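Local coordinates for 2-oxoadipate dioxygenase/decarboxylase, chloroplastic/amyloplastic (Oryza sativa, PDB 6W1K), which catalyses the iron(II)-dependent decarboxylation and hydroxylation of 2-oxoadipate to D-2-hydroxyglutarate in plastidial lysine catabolism, at residues A[65-70]-A[140-144]; A[243-249]-A[260-265]; A[271-277]-A[288-294]. The contacts are given in a common frame with arbitrary orientation. Residues are numbered along the deposited sequence.

Contact 1: A[65-70]-A[140-144]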
loop_
_atom_site.group_PDB
_atom_site.type_symbol
_atom_site.label_atom_id
_atom_site.label_comp_id
_atom_site.label_asym_id
_atom_site.label_seq_id
_atom_site.Cartn_x
_atom_site.Cartn_y
_atom_site.Cartn_z
ATOM N N PHE A 65 -11.371 -8.402 -0.196
ATOM C CA PHE A 65 -11.880 -9.770 -0.133
ATOM C C PHE A 65 -12.103 -10.305 -1.543
ATOM O O PHE A 65 -12.927 -9.765 -2.294
ATOM C CB PHE A 65 -13.194 -9.817 0.635
ATOM C CG PHE A 65 -13.053 -9.615 2.119
ATOM C CD1 PHE A 65 -12.329 -10.497 2.890
ATOM C CD2 PHE A 65 -13.714 -8.567 2.745
ATOM C CE1 PHE A 65 -12.246 -10.331 4.278
ATOM C CE2 PHE A 65 -13.639 -8.387 4.126
ATOM C CZ PHE A 65 -12.893 -9.257 4.889
ATOM N N GLY A 66 -11.387 -11.367 -1.901
ATOM C CA GLY A 66 -11.515 -11.985 -3.208
ATOM C C GLY A 66 -12.720 -12.893 -3.366
ATOM O O GLY A 66 -12.596 -14.121 -3.498
ATOM N N VAL A 67 -13.903 -12.294 -3.349
ATOM C CA VAL A 67 -15.147 -13.038 -3.457
ATOM C C VAL A 67 -16.231 -12.090 -3.958
ATOM O O VAL A 67 -16.268 -10.912 -3.591
ATOM C CB VAL A 67 -15.521 -13.700 -2.104
ATOM C CG1 VAL A 67 -15.865 -12.668 -1.032
ATOM C CG2 VAL A 67 -16.665 -14.660 -2.283
ATOM N N ASP A 68 -17.094 -12.615 -4.831
ATOM C CA ASP A 68 -18.303 -11.912 -5.298
ATOM C C ASP A 68 -17.989 -10.520 -5.829
ATOM O O ASP A 68 -18.750 -9.571 -5.645
ATOM C CB ASP A 68 -19.353 -11.821 -4.187
ATOM C CG ASP A 68 -19.870 -13.192 -3.737
ATOM O OD1 ASP A 68 -20.405 -13.270 -2.603
ATOM O OD2 ASP A 68 -19.741 -14.183 -4.502
ATOM N N GLY A 69 -16.870 -10.404 -6.528
ATOM C CA GLY A 69 -16.484 -9.144 -7.117
ATOM C C GLY A 69 -15.940 -8.099 -6.162
ATOM O O GLY A 69 -15.749 -6.960 -6.582
ATOM N N TYR A 70 -15.712 -8.429 -4.896
ATOM C CA TYR A 70 -15.178 -7.472 -3.919
ATOM C C TYR A 70 -13.653 -7.390 -3.938
ATOM O O TYR A 70 -13.064 -6.649 -3.134
ATOM C CB TYR A 70 -15.707 -7.830 -2.512
ATOM C CG TYR A 70 -17.050 -7.158 -2.252
ATOM C CD1 TYR A 70 -18.229 -7.674 -2.784
ATOM C CD2 TYR A 70 -17.126 -5.944 -1.557
ATOM C CE1 TYR A 70 -19.439 -7.014 -2.616
ATOM C CE2 TYR A 70 -18.338 -5.277 -1.392
ATOM C CZ TYR A 70 -19.472 -5.803 -1.932
ATOM O OH TYR A 70 -20.653 -5.126 -1.742
ATOM N N ILE A 140 -17.527 -13.979 6.224
ATOM C CA ILE A 140 -17.241 -12.990 5.194
ATOM C C ILE A 140 -18.432 -12.844 4.264
ATOM O O ILE A 140 -18.808 -11.725 3.883
ATOM C CB ILE A 140 -15.962 -13.382 4.432
ATOM C CG1 ILE A 140 -14.766 -13.180 5.353
ATOM C CG2 ILE A 140 -15.807 -12.563 3.148
ATOM C CD1 ILE A 140 -13.495 -13.937 4.911
ATOM N N GLN A 141 -19.043 -13.966 3.884
ATOM C CA GLN A 141 -20.209 -13.920 3.013
ATOM C C GLN A 141 -21.341 -13.115 3.640
ATOM O O GLN A 141 -22.084 -12.429 2.929
ATOM C CB GLN A 141 -20.690 -15.328 2.694
ATOM C CG GLN A 141 -21.615 -15.405 1.528
ATOM C CD GLN A 141 -20.948 -14.999 0.209
ATOM O OE1 GLN A 141 -19.771 -15.303 -0.050
ATOM N NE2 GLN A 141 -21.706 -14.291 -0.629
ATOM N N LYS A 142 -21.522 -13.224 4.962
ATOM C CA LYS A 142 -22.571 -12.457 5.631
ATOM C C LYS A 142 -22.355 -10.960 5.423
ATOM O O LYS A 142 -23.294 -10.213 5.114
ATOM C CB LYS A 142 -22.609 -12.780 7.132
ATOM C CG LYS A 142 -23.551 -11.865 7.940
ATOM C CD LYS A 142 -23.652 -12.266 9.415
ATOM C CE LYS A 142 -22.344 -12.009 10.152
ATOM N NZ LYS A 142 -22.513 -12.110 11.655
ATOM N N TYR A 143 -21.125 -10.493 5.641
ATOM C CA TYR A 143 -20.876 -9.066 5.482
ATOM C C TYR A 143 -20.976 -8.647 4.026
ATOM O O TYR A 143 -21.565 -7.596 3.722
ATOM C CB TYR A 143 -19.528 -8.712 6.076
ATOM C CG TYR A 143 -19.595 -8.774 7.564
ATOM C CD1 TYR A 143 -20.200 -7.765 8.290
ATOM C CD2 TYR A 143 -19.140 -9.862 8.246
ATOM C CE1 TYR A 143 -20.296 -7.813 9.651
ATOM C CE2 TYR A 143 -19.205 -9.906 9.589
ATOM C CZ TYR A 143 -19.798 -8.884 10.308
ATOM O OH TYR A 143 -19.924 -8.923 11.680
ATOM N N ILE A 144 -20.453 -9.468 3.112
ATOM C CA ILE A 144 -20.573 -9.157 1.689
ATOM C C ILE A 144 -22.050 -8.996 1.304
ATOM O O ILE A 144 -22.413 -8.099 0.539
ATOM C CB ILE A 144 -19.892 -10.243 0.834
ATOM C CG1 ILE A 144 -18.357 -10.227 0.948
ATOM C CG2 ILE A 144 -20.297 -10.111 -0.626
ATOM C CD1 ILE A 144 -17.740 -8.939 0.767
#
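Mainly apolar packing joins residues 65-70, the connection from strand 57-65 to helix 72-81, to one face of helix 134-147. Ile-140 and Ile-144, one helical turn apart, supply that face. Ile-140 CG2 lies over the Phe-65 ring, 4.2 Å from its centroid, in a CH-pi contact, and Ile-144 CD1 does the same to Tyr-70, 3.8 Å from that ring's centroid. Val-67 packs against both isoleucines, its CG1 4.2 Å from Ile-140 CG2 and 4.0 Å from Ile-144 CG1. The segment turns tightly between Phe-65 and Tyr-70: Gly-66 centres an inverse gamma turn, and a type I' beta turn from Val-67 to Tyr-70 follows, closed by Tyr-70 N to Val-67 O at 2.9 Å. At the more exposed border, Gln-141 NE2 donates to Asp-68 OD1 (2.6 Å), an oxygen that also forms a salt bridge with Arg-145 on the next turn of the helix. The Tyr-70 hydroxyl hydrogen-bonds at the helix's C-terminal end, to Ser-147 OG and Gly-148 O.

Contact 2: A[243-249]-A[260-265]. With OOG (2-oxoadipic acid), chain F.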
loop_
_atom_site.group_PDB
_atom_site.type_symbol
_atom_site.label_atom_id
_atom_site.label_comp_id
_atom_site.label_asym_id
_atom_site.label_seq_id
_atom_site.Cartn_x
_atom_site.Cartn_y
_atom_site.Cartn_z
ATOM N N SER A 243 9.236 -0.793 6.920
ATOM C CA SER A 243 7.877 -0.354 7.220
ATOM C C SER A 243 7.725 -0.202 8.728
ATOM O O SER A 243 8.389 -0.898 9.494
ATOM C CB SER A 243 6.803 -1.332 6.727
ATOM O OG SER A 243 6.860 -2.560 7.413
ATOM N N THR A 244 6.848 0.714 9.146
ATOM C CA THR A 244 6.536 0.845 10.555
ATOM C C THR A 244 5.556 -0.248 10.959
ATOM O O THR A 244 4.857 -0.838 10.127
ATOM C CB THR A 244 5.923 2.209 10.880
ATOM O OG1 THR A 244 4.782 2.433 10.048
ATOM C CG2 THR A 244 6.927 3.335 10.709
ATOM N N VAL A 245 5.531 -0.526 12.259
ATOM C CA VAL A 245 4.426 -1.262 12.852
ATOM C C VAL A 245 3.171 -0.407 12.782
ATOM O O VAL A 245 3.190 0.785 13.124
ATOM C CB VAL A 245 4.771 -1.647 14.298
ATOM C CG1 VAL A 245 3.609 -2.390 14.954
ATOM C CG2 VAL A 245 6.046 -2.492 14.315
ATOM N N ALA A 246 2.071 -1.018 12.341
ATOM C CA ALA A 246 0.825 -0.310 12.154
ATOM C C ALA A 246 0.364 0.332 13.458
ATOM O O ALA A 246 0.615 -0.177 14.556
ATOM C CB ALA A 246 -0.259 -1.259 11.631
ATOM N N ASP A 247 -0.294 1.482 13.322
ATOM C CA ASP A 247 -1.010 2.078 14.433
ATOM C C ASP A 247 -2.196 1.204 14.840
ATOM O O ASP A 247 -2.721 0.407 14.059
ATOM C CB ASP A 247 -1.505 3.476 14.071
ATOM C CG ASP A 247 -0.403 4.524 14.175
ATOM O OD1 ASP A 247 0.450 4.428 15.084
ATOM O OD2 ASP A 247 -0.380 5.446 13.336
ATOM N N SER A 248 -2.593 1.350 16.095
ATOM C CA SER A 248 -3.812 0.731 16.605
ATOM C C SER A 248 -4.828 1.787 17.008
ATOM O O SER A 248 -4.483 2.920 17.351
ATOM C CB SER A 248 -3.495 -0.166 17.811
ATOM O OG SER A 248 -2.714 -1.273 17.404
ATOM N N ALA A 249 -6.095 1.378 17.021
ATOM C CA ALA A 249 -7.191 2.273 17.357
ATOM C C ALA A 249 -8.245 1.505 18.131
ATOM O O ALA A 249 -8.356 0.283 18.008
ATOM C CB ALA A 249 -7.851 2.882 16.115
ATOM N N SER A 260 -9.450 -3.169 20.598
ATOM C CA SER A 260 -8.374 -2.619 19.773
ATOM C C SER A 260 -8.369 -3.263 18.392
ATOM O O SER A 260 -8.553 -4.473 18.263
ATOM C CB SER A 260 -7.026 -2.838 20.467
ATOM O OG SER A 260 -5.975 -2.231 19.740
ATOM N N ILE A 261 -8.129 -2.458 17.354
ATOM C CA ILE A 261 -7.982 -2.983 16.000
ATOM C C ILE A 261 -6.719 -2.374 15.360
ATOM O O ILE A 261 -6.311 -1.260 15.707
ATOM C CB ILE A 261 -9.191 -2.644 15.083
ATOM C CG1 ILE A 261 -9.362 -1.129 14.961
ATOM C CG2 ILE A 261 -10.471 -3.297 15.530
ATOM C CD1 ILE A 261 -10.152 -0.639 13.763
ATOM N N PRO A 262 -6.178 -3.040 14.350
ATOM C CA PRO A 262 -5.111 -2.417 13.548
ATOM C C PRO A 262 -5.646 -1.429 12.513
ATOM O O PRO A 262 -6.662 -1.661 11.857
ATOM C CB PRO A 262 -4.450 -3.621 12.859
ATOM C CG PRO A 262 -5.588 -4.610 12.689
ATOM C CD PRO A 262 -6.424 -4.441 13.960
ATOM N N ARG A 263 -4.964 -0.291 12.409
ATOM C CA ARG A 263 -5.166 0.613 11.283
ATOM C C ARG A 263 -4.011 0.381 10.301
ATOM O O ARG A 263 -3.659 -0.775 10.009
ATOM C CB ARG A 263 -5.290 2.060 11.762
ATOM C CG ARG A 263 -6.569 2.329 12.600
ATOM C CD ARG A 263 -7.827 2.110 11.788
ATOM N NE ARG A 263 -9.000 2.792 12.309
ATOM C CZ ARG A 263 -10.236 2.577 11.868
ATOM N NH1 ARG A 263 -10.458 1.677 10.911
ATOM N NH2 ARG A 263 -11.251 3.249 12.387
ATOM N N SER A 264 -3.434 1.444 9.772
ATOM C CA SER A 264 -2.493 1.342 8.664
ATOM C C SER A 264 -1.090 1.672 9.142
ATOM O O SER A 264 -0.843 1.942 10.318
ATOM C CB SER A 264 -2.930 2.256 7.529
ATOM O OG SER A 264 -4.199 1.843 7.053
ATOM N N TYR A 265 -0.150 1.624 8.205
ATOM C CA TYR A 265 1.252 1.832 8.507
ATOM C C TYR A 265 1.847 2.613 7.355
ATOM O O TYR A 265 1.137 3.021 6.430
ATOM C CB TYR A 265 1.985 0.512 8.733
ATOM C CG TYR A 265 2.053 -0.442 7.538
ATOM C CD1 TYR A 265 1.043 -1.360 7.312
ATOM C CD2 TYR A 265 3.136 -0.449 6.671
ATOM C CE1 TYR A 265 1.087 -2.244 6.270
ATOM C CE2 TYR A 265 3.184 -1.341 5.605
ATOM C CZ TYR A 265 2.146 -2.234 5.417
ATOM O OH TYR A 265 2.150 -3.140 4.385
HETATM C C2 OOG F . 0.773 -4.892 1.089
HETATM C C3 OOG F . 2.145 -5.442 1.482
HETATM C C4 OOG F . 3.016 -5.631 0.236
HETATM C C6 OOG F . 5.054 -4.275 -0.775
HETATM O O4 OOG F . 5.576 -5.315 -1.249
HETATM O O3 OOG F . 5.705 -3.207 -0.756
HETATM C C5 OOG F . 3.634 -4.310 -0.223
HETATM C C1 OOG F . -0.210 -4.902 2.269
HETATM O O1 OOG F . -1.372 -4.815 2.074
HETATM O O2 OOG F . 0.235 -5.007 3.587
HETATM O O5 OOG F . 3.019 -3.305 -0.157
HETATM O O HOH W 1 0.397 4.526 10.910
HETATM O O HOH W 2 -4.648 -3.555 17.820
#
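Two chain segments running antiparallel form the open end of the beta hairpin made by strands 248-252 and 258-271, within the mixed sheet of this VOC-like, glyoxalase-clan enzyme. Ser-243 makes a side-chain contact, its CB 3.8 Å from Tyr-265 CD2. At Thr-244 the backbone O comes within 3.5 Å of Tyr-265 CB, while OG1 is hydrogen-bonded to the backbone of Ile-266. Ala-246 CB then lies 4.1 Å from Tyr-265 CB, so Thr-244 and Ala-246 pack on the base of this side chain and Ser-243 on its ring. From Asp-247 onward backbone bonds take over: its N donates to Ser-264 O (3.1 Å) and its O accepts from Arg-263 N (2.9 Å). A water lies within hydrogen-bonding distance of Asp-247 OD2 (2.7 Å) and Ser-264 O (2.9 Å), and Asp-247 OD1 bonds to Thr-39. Ser-248 forms a non-hydrogen-bonded pair with Pro-262, and a second water links its OG to Ser-260 OG. Ala-249 and Ile-261 form a hydrogen-bonded pair, Ala-249 N to Ile-261 O 3.0 Å and Ile-261 N to Ala-249 O 2.8 Å. At the other end, Tyr-265 stacks on the metal ligand His-195, and Tyr-265 OH donates a 2.8 Å hydrogen bond to O2 of 2-oxoadipate.

Contact 3: A[271-277]-A[288-294]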
loop_
_atom_site.group_PDB
_atom_site.type_symbol
_atom_site.label_atom_id
_atom_site.label_comp_id
_atom_site.label_asym_id
_atom_site.label_seq_id
_atom_site.Cartn_x
_atom_site.Cartn_y
_atom_site.Cartn_z
ATOM N N ARG A 271 14.842 1.958 -4.453
ATOM C CA ARG A 271 15.040 1.231 -5.698
ATOM C C ARG A 271 16.409 1.600 -6.250
ATOM O O ARG A 271 16.648 2.764 -6.602
ATOM C CB ARG A 271 13.936 1.556 -6.701
ATOM C CG ARG A 271 12.511 1.312 -6.146
ATOM C CD ARG A 271 11.380 1.659 -7.166
ATOM N NE ARG A 271 10.112 1.187 -6.612
ATOM C CZ ARG A 271 9.642 -0.050 -6.736
ATOM N NH1 ARG A 271 8.504 -0.379 -6.158
ATOM N NH2 ARG A 271 10.293 -0.944 -7.463
ATOM N N LEU A 272 17.295 0.615 -6.345
ATOM C CA LEU A 272 18.648 0.872 -6.817
ATOM C C LEU A 272 18.719 0.819 -8.341
ATOM O O LEU A 272 17.861 0.236 -9.008
ATOM C CB LEU A 272 19.632 -0.137 -6.228
ATOM C CG LEU A 272 19.859 -0.046 -4.712
ATOM C CD1 LEU A 272 21.053 -0.944 -4.351
ATOM C CD2 LEU A 272 20.094 1.375 -4.244
ATOM N N VAL A 273 19.786 1.411 -8.878
ATOM C CA VAL A 273 19.977 1.434 -10.320
ATOM C C VAL A 273 20.131 0.012 -10.862
ATOM O O VAL A 273 20.716 -0.870 -10.219
ATOM C CB VAL A 273 21.200 2.291 -10.692
ATOM C CG1 VAL A 273 21.285 2.464 -12.175
ATOM C CG2 VAL A 273 21.137 3.660 -10.032
ATOM N N LEU A 274 19.611 -0.207 -12.062
ATOM C CA LEU A 274 19.727 -1.506 -12.688
ATOM C C LEU A 274 21.157 -1.746 -13.171
ATOM O O LEU A 274 21.903 -0.796 -13.456
ATOM C CB LEU A 274 18.765 -1.622 -13.860
ATOM C CG LEU A 274 17.284 -1.705 -13.505
ATOM C CD1 LEU A 274 16.442 -1.439 -14.746
ATOM C CD2 LEU A 274 16.955 -3.065 -12.882
ATOM N N PRO A 275 21.561 -3.015 -13.284
ATOM C CA PRO A 275 22.957 -3.296 -13.654
ATOM C C PRO A 275 23.344 -2.745 -15.012
ATOM O O PRO A 275 24.482 -2.295 -15.184
ATOM C CB PRO A 275 23.035 -4.831 -13.623
ATOM C CG PRO A 275 21.587 -5.309 -13.734
ATOM C CD PRO A 275 20.768 -4.242 -13.061
ATOM N N GLN A 276 22.436 -2.760 -15.992
ATOM C CA GLN A 276 22.798 -2.221 -17.303
ATOM C C GLN A 276 23.120 -0.733 -17.252
ATOM O O GLN A 276 23.679 -0.205 -18.206
ATOM C CB GLN A 276 21.672 -2.450 -18.310
ATOM C CG GLN A 276 20.342 -1.910 -17.830
ATOM C CD GLN A 276 19.439 -2.997 -17.277
ATOM O OE1 GLN A 276 19.875 -3.852 -16.495
ATOM N NE2 GLN A 276 18.165 -2.971 -17.684
ATOM N N PHE A 277 22.743 -0.040 -16.180
ATOM C CA PHE A 277 23.038 1.376 -15.986
ATOM C C PHE A 277 24.035 1.562 -14.845
ATOM O O PHE A 277 24.053 2.593 -14.170
ATOM C CB PHE A 277 21.741 2.137 -15.718
ATOM C CG PHE A 277 20.710 1.974 -16.802
ATOM C CD1 PHE A 277 21.065 2.196 -18.129
ATOM C CD2 PHE A 277 19.397 1.602 -16.507
ATOM C CE1 PHE A 277 20.147 2.058 -19.145
ATOM C CE2 PHE A 277 18.459 1.456 -17.532
ATOM C CZ PHE A 277 18.847 1.686 -18.859
ATOM N N HIS A 288 13.219 5.480 -14.178
ATOM C CA HIS A 288 13.156 4.360 -15.108
ATOM C C HIS A 288 14.471 3.587 -15.177
ATOM O O HIS A 288 14.489 2.469 -15.701
ATOM C CB HIS A 288 12.715 4.853 -16.494
ATOM C CG HIS A 288 13.781 5.543 -17.282
ATOM N ND1 HIS A 288 13.998 6.903 -17.210
ATOM C CD2 HIS A 288 14.664 5.069 -18.193
ATOM C CE1 HIS A 288 14.990 7.232 -18.020
ATOM N NE2 HIS A 288 15.413 6.137 -18.629
ATOM N N HIS A 289 15.545 4.116 -14.605
ATOM C CA HIS A 289 16.820 3.416 -14.529
ATOM C C HIS A 289 16.931 2.510 -13.317
ATOM O O HIS A 289 17.985 1.894 -13.116
ATOM C CB HIS A 289 17.963 4.413 -14.457
ATOM C CG HIS A 289 18.120 5.246 -15.679
ATOM N ND1 HIS A 289 18.065 6.623 -15.650
ATOM C CD2 HIS A 289 18.359 4.903 -16.968
ATOM C CE1 HIS A 289 18.269 7.094 -16.868
ATOM N NE2 HIS A 289 18.445 6.071 -17.686
ATOM N N ARG A 290 15.898 2.473 -12.483
ATOM C CA ARG A 290 15.914 1.803 -11.197
ATOM C C ARG A 290 15.007 0.580 -11.238
ATOM O O ARG A 290 14.073 0.489 -12.044
ATOM C CB ARG A 290 15.480 2.774 -10.091
ATOM C CG ARG A 290 16.317 4.049 -10.021
ATOM C CD ARG A 290 15.850 4.946 -8.866
ATOM N NE ARG A 290 16.739 6.083 -8.637
ATOM C CZ ARG A 290 17.821 6.044 -7.867
ATOM N NH1 ARG A 290 18.154 4.925 -7.238
ATOM N NH2 ARG A 290 18.567 7.124 -7.716
ATOM N N ARG A 291 15.301 -0.368 -10.355
ATOM C CA ARG A 291 14.506 -1.582 -10.251
ATOM C C ARG A 291 13.043 -1.229 -10.030
ATOM O O ARG A 291 12.697 -0.506 -9.090
ATOM C CB ARG A 291 15.044 -2.450 -9.113
ATOM C CG ARG A 291 14.035 -3.467 -8.567
ATOM C CD ARG A 291 13.947 -4.690 -9.473
ATOM N NE ARG A 291 13.863 -5.945 -8.718
ATOM C CZ ARG A 291 12.740 -6.463 -8.226
ATOM N NH1 ARG A 291 11.563 -5.841 -8.390
ATOM N NH2 ARG A 291 12.789 -7.611 -7.561
ATOM N N ASP A 292 12.188 -1.728 -10.914
ATOM C CA ASP A 292 10.761 -1.483 -10.835
ATOM C C ASP A 292 10.044 -2.688 -10.230
ATOM O O ASP A 292 10.606 -3.765 -10.040
ATOM C CB ASP A 292 10.184 -1.154 -12.216
ATOM C CG ASP A 292 8.910 -0.311 -12.132
ATOM O OD1 ASP A 292 8.416 -0.078 -10.986
ATOM O OD2 ASP A 292 8.407 0.105 -13.215
ATOM N N GLY A 293 8.780 -2.475 -9.904
ATOM C CA GLY A 293 7.948 -3.566 -9.453
ATOM C C GLY A 293 8.208 -3.941 -8.000
ATOM O O GLY A 293 8.666 -3.133 -7.186
ATOM N N PHE A 294 7.935 -5.202 -7.690
ATOM C CA PHE A 294 7.847 -5.669 -6.305
ATOM C C PHE A 294 8.469 -7.058 -6.226
ATOM O O PHE A 294 8.911 -7.616 -7.230
ATOM C CB PHE A 294 6.395 -5.654 -5.831
ATOM C CG PHE A 294 5.784 -4.280 -5.812
ATOM C CD1 PHE A 294 5.815 -3.511 -4.658
ATOM C CD2 PHE A 294 5.200 -3.757 -6.955
ATOM C CE1 PHE A 294 5.272 -2.246 -4.656
ATOM C CE2 PHE A 294 4.643 -2.493 -6.971
ATOM C CZ PHE A 294 4.661 -1.739 -5.820
#
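Past the end of strand 258-271 the chain makes a long irregular excursion and returns beside itself, the two arms joined by a single beta bridge between Val-273 and Arg-290 before helix 296-302 begins. Two backbone hydrogen bonds flank the bridge: Leu-274 N to His-289 O (2.9 Å) and Arg-291 N to Leu-272 O (3.0 Å). Arginine side chains extend this pairing by binding carbonyls. Arg-290 NH1 reaches Arg-271 O at 2.7 Å, and the Arg-271 guanidinium grips Gly-293 O through both NH1 (2.9 Å) and NH2 (2.7 Å), with NH2 also donating to Arg-291 O (2.9 Å). Its NE forms a salt bridge with Asp-58 of strand 57-65, so the same guanidinium meets both that strand and the returning arm. Van der Waals contact adds to this, Leu-274 CD2 lying 3.9 Å from Arg-291 CA. Aromatic contacts mark both ends. Phe-294 belongs to the 2-oxoadipate pocket and meets His-59, a metal ligand, edge-to-face. At the far end, the edge of His-289 points at the face of Phe-277 in a T-shaped pair, His-289 CD2 3.5 Å from Phe-277 CD2.

Overall arrangement
The three contacts follow one another along the chain without touching. Contacts 2 and 3 lie on opposite sides of the chain's centre, their own centres about 30 Å apart, yet each sends one aromatic side chain to the same site: Tyr-265 and Phe-294 each come within about 5 Å of the nickel ion, which is held by His-59, His-195 and Glu-267. Strand 258-271 connects them, carrying Tyr-265, Glu-267 and, at its end, Arg-271. Contact 1 lies farther from the ligand and sends no side chain to it; its centre is about 23 Å from that of contact 2 and 37 Å from that of contact 3. Its Phe-65 side chain remains about 12 Å from 2-oxoadipate, but follows closely in sequence on Arg-63, which binds that ligand.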